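Local coordinates for beta-N-acetylglucosaminidase-like protein Glycoside hydrolase family 20 (Flavobacterium johnsoniae, PDB 6YHH), which is probably a beta-N-acetylhexosaminidase of glycoside hydrolase family 20, a chitobiase that takes part in bacterial chitin breakdown, at residues W12-V17 with I138-R143; P142-R147 with E473-A478. One frame throughout, in Å; residues are numbered along the deposited sequence.

Interaction 1. Residues W12-V17 with I138-R143; sequences WPQNVV and ISDFPR
Gln14 lies flat across the ring of Phe141 while gripping the carbonyl of the same residue. Its CG stands 3.4 Å from the centroid of the Phe141 ring, almost on the ring normal, a CH-pi contact over the face. Beyond it the amide is stacked on the ring, the two planes 13° apart, and Gln14 NE2 donates in the carbonyl plane to Phe141 O at 3.0 Å. A bend at chi2 (-68°) folds the chain over the ring, and Phe141 CG takes the crowded position between its own N and C. One residue back, Asp140 OD1 receives Gln14 N at 2.9 Å, met from above the carboxylate plane, and Pro13 CB packs against Ile138 CG2. The contacts of Gln14 with Asp140 and Phe141 prolong an antiparallel ladder of the N-terminal domain's sheet, between the start of strand 15-19 and the end of strand 131-140. Asn15 and Ser139 form a hydrogen-bonded pair, in which Ser139 N reaches Asn15 O at 3.2 Å while Asn15 N to Ser139 O is weak; Val16 and Ile138 follow as a non-hydrogen-bonded pair. Further out, Trp476 NE1 donates to Asp140 OD1, so two N-H groups fix that oxygen, and Tyr94 OH bonds weakly to OD2.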
loop_
_atom_site.group_PDB
_atom_site.type_symbol
_atom_site.label_atom_id
_atom_site.label_comp_id
_atom_site.label_asym_id
_atom_site.label_seq_id
_atom_site.Cartn_x
_atom_site.Cartn_y
_atom_site.Cartn_z
ATOM N N TRP A 12 8.346 -0.872 -26.821
ATOM C CA TRP A 12 8.420 -1.745 -28.004
ATOM C C TRP A 12 9.902 -1.991 -28.347
ATOM O O TRP A 12 10.688 -0.997 -28.458
ATOM C CB TRP A 12 7.725 -1.090 -29.166
ATOM C CG TRP A 12 7.605 -2.077 -30.286
ATOM C CD1 TRP A 12 8.375 -2.115 -31.429
ATOM C CD2 TRP A 12 6.787 -3.237 -30.309
ATOM N NE1 TRP A 12 8.074 -3.238 -32.169
ATOM C CE2 TRP A 12 7.067 -3.932 -31.528
ATOM C CE3 TRP A 12 5.782 -3.750 -29.453
ATOM C CZ2 TRP A 12 6.397 -5.121 -31.888
ATOM C CZ3 TRP A 12 5.114 -4.910 -29.822
ATOM C CH2 TRP A 12 5.423 -5.595 -31.038
ATOM N N PRO A 13 10.315 -3.277 -28.420
ATOM C CA PRO A 13 11.741 -3.542 -28.617
ATOM C C PRO A 13 12.246 -3.140 -30.021
ATOM O O PRO A 13 11.465 -2.986 -30.978
ATOM C CB PRO A 13 11.853 -5.023 -28.444
ATOM C CG PRO A 13 10.681 -5.400 -27.532
ATOM C CD PRO A 13 9.599 -4.501 -28.056
ATOM N N GLN A 14 13.546 -2.940 -30.112
ATOM C CA GLN A 14 14.199 -2.410 -31.329
ATOM C C GLN A 14 14.014 -3.426 -32.496
ATOM O O GLN A 14 13.877 -3.029 -33.665
ATOM C CB GLN A 14 15.698 -2.125 -31.122
ATOM C CG GLN A 14 16.069 -1.041 -30.083
ATOM C CD GLN A 14 15.678 0.370 -30.485
ATOM O OE1 GLN A 14 15.403 0.685 -31.685
ATOM N NE2 GLN A 14 15.586 1.246 -29.458
ATOM N N ASN A 15 13.995 -4.689 -32.177
ATOM C CA ASN A 15 13.810 -5.768 -33.182
ATOM C C ASN A 15 12.927 -6.827 -32.601
ATOM O O ASN A 15 13.222 -7.342 -31.498
ATOM C CB ASN A 15 15.144 -6.419 -33.559
ATOM C CG ASN A 15 16.168 -5.431 -34.072
ATOM O OD1 ASN A 15 17.003 -4.868 -33.336
ATOM N ND2 ASN A 15 16.072 -5.172 -35.316
ATOM N N VAL A 16 11.907 -7.191 -33.352
ATOM C CA VAL A 16 10.969 -8.249 -32.885
ATOM C C VAL A 16 10.571 -9.090 -34.074
ATOM O O VAL A 16 9.964 -8.556 -35.004
ATOM C CB VAL A 16 9.665 -7.652 -32.331
ATOM C CG1 VAL A 16 8.701 -8.767 -31.860
ATOM C CG2 VAL A 16 9.979 -6.649 -31.218
ATOM N N VAL A 17 10.783 -10.394 -33.989
ATOM C CA VAL A 17 10.244 -11.323 -34.986
ATOM C C VAL A 17 9.513 -12.460 -34.281
ATOM O O VAL A 17 10.063 -13.031 -33.351
ATOM C CB VAL A 17 11.373 -11.882 -35.861
ATOM C CG1 VAL A 17 10.815 -12.816 -36.949
ATOM C CG2 VAL A 17 12.090 -10.715 -36.486
ATOM N N ILE A 138 14.043 -11.500 -30.220
ATOM C CA ILE A 138 14.042 -10.089 -29.919
ATOM C C ILE A 138 15.435 -9.684 -29.657
ATOM O O ILE A 138 16.147 -10.381 -28.902
ATOM C CB ILE A 138 13.115 -9.800 -28.683
ATOM C CG1 ILE A 138 11.672 -9.934 -29.047
ATOM C CG2 ILE A 138 13.415 -8.434 -28.054
ATOM C CD1 ILE A 138 10.680 -9.917 -27.874
ATOM N N SER A 139 15.886 -8.546 -30.193
ATOM C CA SER A 139 17.131 -7.982 -29.817
ATOM C C SER A 139 16.880 -6.502 -29.599
ATOM O O SER A 139 16.149 -5.857 -30.378
ATOM C CB SER A 139 18.319 -8.261 -30.809
ATOM O OG SER A 139 18.080 -7.653 -31.976
ATOM N N ASP A 140 17.459 -5.997 -28.510
ATOM C CA ASP A 140 16.967 -4.700 -27.994
ATOM C C ASP A 140 18.045 -3.920 -27.309
ATOM O O ASP A 140 19.071 -4.458 -26.920
ATOM C CB ASP A 140 15.809 -5.039 -26.965
ATOM C CG ASP A 140 14.816 -3.926 -26.736
ATOM O OD1 ASP A 140 14.781 -2.924 -27.485
ATOM O OD2 ASP A 140 14.005 -4.095 -25.782
ATOM N N PHE A 141 17.807 -2.621 -27.184
ATOM C CA PHE A 141 18.700 -1.722 -26.528
ATOM C C PHE A 141 17.951 -0.381 -26.462
ATOM O O PHE A 141 17.036 -0.137 -27.243
ATOM C CB PHE A 141 20.021 -1.534 -27.372
ATOM C CG PHE A 141 19.752 -1.143 -28.850
ATOM C CD1 PHE A 141 19.558 -2.091 -29.806
ATOM C CD2 PHE A 141 19.576 0.195 -29.213
ATOM C CE1 PHE A 141 19.254 -1.753 -31.124
ATOM C CE2 PHE A 141 19.337 0.567 -30.530
ATOM C CZ PHE A 141 19.170 -0.437 -31.485
ATOM N N PRO A 142 18.400 0.511 -25.541
ATOM C CA PRO A 142 17.731 1.778 -25.429
ATOM C C PRO A 142 18.194 2.863 -26.418
ATOM O O PRO A 142 19.412 3.031 -26.660
ATOM C CB PRO A 142 18.120 2.229 -23.973
ATOM C CG PRO A 142 19.443 1.607 -23.727
ATOM C CD PRO A 142 19.394 0.318 -24.488
ATOM N N ARG A 143 17.259 3.724 -26.828
ATOM C CA ARG A 143 17.582 4.900 -27.592
ATOM C C ARG A 143 18.357 5.934 -26.830
ATOM O O ARG A 143 19.349 6.505 -27.370
ATOM C CB ARG A 143 16.288 5.517 -28.163
ATOM C CG ARG A 143 16.520 6.731 -29.072
ATOM C CD ARG A 143 15.195 7.296 -29.592
ATOM N NE ARG A 143 15.483 8.536 -30.302
ATOM C CZ ARG A 143 14.592 9.535 -30.427
ATOM N NH1 ARG A 143 13.377 9.439 -29.906
ATOM N NH2 ARG A 143 14.918 10.678 -31.009
#

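Interaction 2. Residues P142-R147 with E473-A478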
loop_
_atom_site.group_PDB
_atom_site.type_symbol
_atom_site.label_atom_id
_atom_site.label_comp_id
_atom_site.label_asym_id
_atom_site.label_seq_id
_atom_site.Cartn_x
_atom_site.Cartn_y
_atom_site.Cartn_z
ATOM N N PRO A 142 18.400 0.511 -25.541
ATOM C CA PRO A 142 17.731 1.778 -25.429
ATOM C C PRO A 142 18.194 2.863 -26.418
ATOM O O PRO A 142 19.412 3.031 -26.660
ATOM C CB PRO A 142 18.120 2.229 -23.973
ATOM C CG PRO A 142 19.443 1.607 -23.727
ATOM C CD PRO A 142 19.394 0.318 -24.488
ATOM N N ARG A 143 17.259 3.724 -26.828
ATOM C CA ARG A 143 17.582 4.900 -27.592
ATOM C C ARG A 143 18.357 5.934 -26.830
ATOM O O ARG A 143 19.349 6.505 -27.370
ATOM C CB ARG A 143 16.288 5.517 -28.163
ATOM C CG ARG A 143 16.520 6.731 -29.072
ATOM C CD ARG A 143 15.195 7.296 -29.592
ATOM N NE ARG A 143 15.483 8.536 -30.302
ATOM C CZ ARG A 143 14.592 9.535 -30.427
ATOM N NH1 ARG A 143 13.377 9.439 -29.906
ATOM N NH2 ARG A 143 14.918 10.678 -31.009
ATOM N N PHE A 144 18.015 6.189 -25.545
ATOM C CA PHE A 144 18.707 7.182 -24.729
ATOM C C PHE A 144 19.221 6.509 -23.505
ATOM O O PHE A 144 18.550 5.564 -22.961
ATOM C CB PHE A 144 17.733 8.318 -24.270
ATOM C CG PHE A 144 17.210 9.161 -25.406
ATOM C CD1 PHE A 144 18.038 10.125 -25.981
ATOM C CD2 PHE A 144 15.919 9.008 -25.919
ATOM C CE1 PHE A 144 17.565 10.889 -27.059
ATOM C CE2 PHE A 144 15.470 9.787 -26.965
ATOM C CZ PHE A 144 16.304 10.740 -27.518
ATOM N N THR A 145 20.315 7.037 -23.006
ATOM C CA THR A 145 20.890 6.463 -21.801
ATOM C C THR A 145 20.263 6.915 -20.435
ATOM O O THR A 145 20.393 6.193 -19.459
ATOM C CB THR A 145 22.459 6.673 -21.767
ATOM O OG1 THR A 145 23.063 5.734 -20.876
ATOM C CG2 THR A 145 22.855 8.068 -21.364
ATOM N N TRP A 146 19.646 8.095 -20.401
ATOM C CA TRP A 146 19.033 8.681 -19.203
ATOM C C TRP A 146 17.559 8.573 -19.398
ATOM O O TRP A 146 17.009 9.238 -20.228
ATOM C CB TRP A 146 19.487 10.154 -19.055
ATOM C CG TRP A 146 19.012 10.798 -17.810
ATOM C CD1 TRP A 146 17.695 10.931 -17.377
ATOM C CD2 TRP A 146 19.832 11.395 -16.811
ATOM N NE1 TRP A 146 17.660 11.607 -16.168
ATOM C CE2 TRP A 146 18.948 11.857 -15.763
ATOM C CE3 TRP A 146 21.206 11.534 -16.655
ATOM C CZ2 TRP A 146 19.421 12.540 -14.676
ATOM C CZ3 TRP A 146 21.685 12.172 -15.524
ATOM C CH2 TRP A 146 20.764 12.676 -14.556
ATOM N N ARG A 147 16.916 7.653 -18.683
ATOM C CA ARG A 147 15.492 7.399 -18.819
ATOM C C ARG A 147 14.892 7.414 -17.397
ATOM O O ARG A 147 14.927 6.419 -16.668
ATOM C CB ARG A 147 15.221 6.076 -19.516
ATOM C CG ARG A 147 16.006 5.962 -20.827
ATOM C CD ARG A 147 15.766 4.670 -21.524
ATOM N NE ARG A 147 15.981 3.495 -20.698
ATOM C CZ ARG A 147 17.177 3.022 -20.360
ATOM N NH1 ARG A 147 18.288 3.535 -20.905
ATOM N NH2 ARG A 147 17.274 2.038 -19.537
ATOM N N GLU A 473 8.449 4.306 -23.046
ATOM C CA GLU A 473 8.595 3.875 -24.452
ATOM C C GLU A 473 9.268 4.942 -25.317
ATOM O O GLU A 473 10.225 4.663 -26.113
ATOM C CB GLU A 473 7.277 3.473 -25.044
ATOM C CG GLU A 473 7.361 3.243 -26.559
ATOM C CD GLU A 473 6.286 2.296 -27.004
ATOM O OE1 GLU A 473 5.296 2.731 -27.632
ATOM O OE2 GLU A 473 6.364 1.096 -26.586
ATOM N N ARG A 474 8.890 6.197 -25.132
ATOM C CA ARG A 474 9.605 7.254 -25.851
ATOM C C ARG A 474 11.097 7.298 -25.568
ATOM O O ARG A 474 11.912 7.623 -26.445
ATOM C CB ARG A 474 8.976 8.623 -25.608
ATOM C CG ARG A 474 9.631 9.806 -26.349
ATOM C CD ARG A 474 9.714 9.673 -27.873
ATOM N NE ARG A 474 8.389 9.378 -28.364
ATOM C CZ ARG A 474 8.054 8.325 -29.112
ATOM N NH1 ARG A 474 8.916 7.432 -29.621
ATOM N NH2 ARG A 474 6.801 8.180 -29.347
ATOM N N LEU A 475 11.499 6.989 -24.366
ATOM C CA LEU A 475 12.864 7.147 -23.976
ATOM C C LEU A 475 13.709 5.926 -24.369
ATOM O O LEU A 475 14.919 6.058 -24.474
ATOM C CB LEU A 475 12.942 7.417 -22.467
ATOM C CG LEU A 475 12.285 8.752 -22.094
ATOM C CD1 LEU A 475 12.361 8.893 -20.561
ATOM C CD2 LEU A 475 12.812 9.958 -22.859
ATOM N N TRP A 476 13.066 4.778 -24.603
ATOM C CA TRP A 476 13.804 3.529 -24.944
ATOM C C TRP A 476 13.694 3.191 -26.431
ATOM O O TRP A 476 14.689 2.845 -27.078
ATOM C CB TRP A 476 13.242 2.369 -24.090
ATOM C CG TRP A 476 13.832 1.013 -24.473
ATOM C CD1 TRP A 476 13.545 0.295 -25.586
ATOM C CD2 TRP A 476 14.809 0.285 -23.749
ATOM N NE1 TRP A 476 14.334 -0.856 -25.619
ATOM C CE2 TRP A 476 15.096 -0.884 -24.478
ATOM C CE3 TRP A 476 15.461 0.485 -22.520
ATOM C CZ2 TRP A 476 16.050 -1.813 -24.072
ATOM C CZ3 TRP A 476 16.416 -0.461 -22.118
ATOM C CH2 TRP A 476 16.695 -1.594 -22.891
ATOM N N SER A 477 12.476 3.213 -26.952
ATOM C CA SER A 477 12.179 2.641 -28.263
ATOM C C SER A 477 12.676 3.593 -29.384
ATOM O O SER A 477 13.054 4.753 -29.181
ATOM C CB SER A 477 10.686 2.463 -28.442
ATOM O OG SER A 477 10.194 1.440 -27.558
ATOM N N ALA A 478 12.630 3.055 -30.575
ATOM C CA ALA A 478 13.051 3.821 -31.750
ATOM C C ALA A 478 12.194 5.081 -31.910
ATOM O O ALA A 478 11.018 5.084 -31.569
ATOM C CB ALA A 478 12.881 2.930 -33.000
HETATM O O HOH W 1 11.791 7.190 -29.054
#
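Glu473 opens the last turn of helix 467-476, its carbonyl accepting from both Trp476 N and Ser477 N. Arg474 follows, its chain bent at chi2 and chi3. A water donates to Arg474 O at 2.6 Å and accepts from Arg474 NH1 and, at 2.9 Å from its oxygen, from Arg143 NH1. Arg143 reaches this water on a fully extended chain, CG anti to the backbone N. Outside the two segments, Tyr424 O holds Arg474 NE and Asp427 forms a salt bridge with the Arg143 guanidinium. Leu475 offers its carbonyl almost along the C=O axis to Phe144 N, with Leu475 O 3.3 Å from that nitrogen and also at the edge of the Phe144 ring. The Leu475 side chain slides past the aliphatic part of Arg147 in the opposite direction. Trp476 O takes Arg143 N at 2.7 Å, and its indole packs on two residues: Pro142 CB sits over one face, 3.8 Å from the centroid of the six-membered ring, and Arg147 turns the face of its guanidinium to the indole edge, the planes perpendicular. Arg147 NH1 is held in plane by Phe144 O at 2.9 Å, and NH2 by Glu92 and Lys174 O. An alanine in place of Trp476 would remove the surface under Pro142 and the NE1 bond to Asp140, and would probably loosen the connection into barrel strand 146-152. Ser477 O, 3.3 Å from Arg143 CD, is the water's fourth partner. The carbonyls ending this barrel helix thus find donors in the incoming loop and the water; Arg143 NH1 and Arg474 NH1 are 4.9 Å apart, and the water accepting from both would probably ease their repulsion, with Asp427 countering the charge.

Overall arrangement
The chain that leaves the ladder of interaction 1 passes directly into interaction 2, with Pro142 and Arg143 common to both; the contact centres lie about 11 Å apart. Segment 12-17 also meets 473-478 directly: Trp12 O and Ser477 OG are 2.6 Å apart, and Trp12 N lies 2.8 Å from Glu473 OE2, both probable hydrogen bonds. Together the two contacts join the N-terminal sheet domain to the TIM barrel where strand 146-152, the first of the barrel, begins beside strand 443-450, the last. Both lie away from Glu317, the predicted proton donor, consistent with barrel active sites sitting at the opposite, C-terminal ends of the strands.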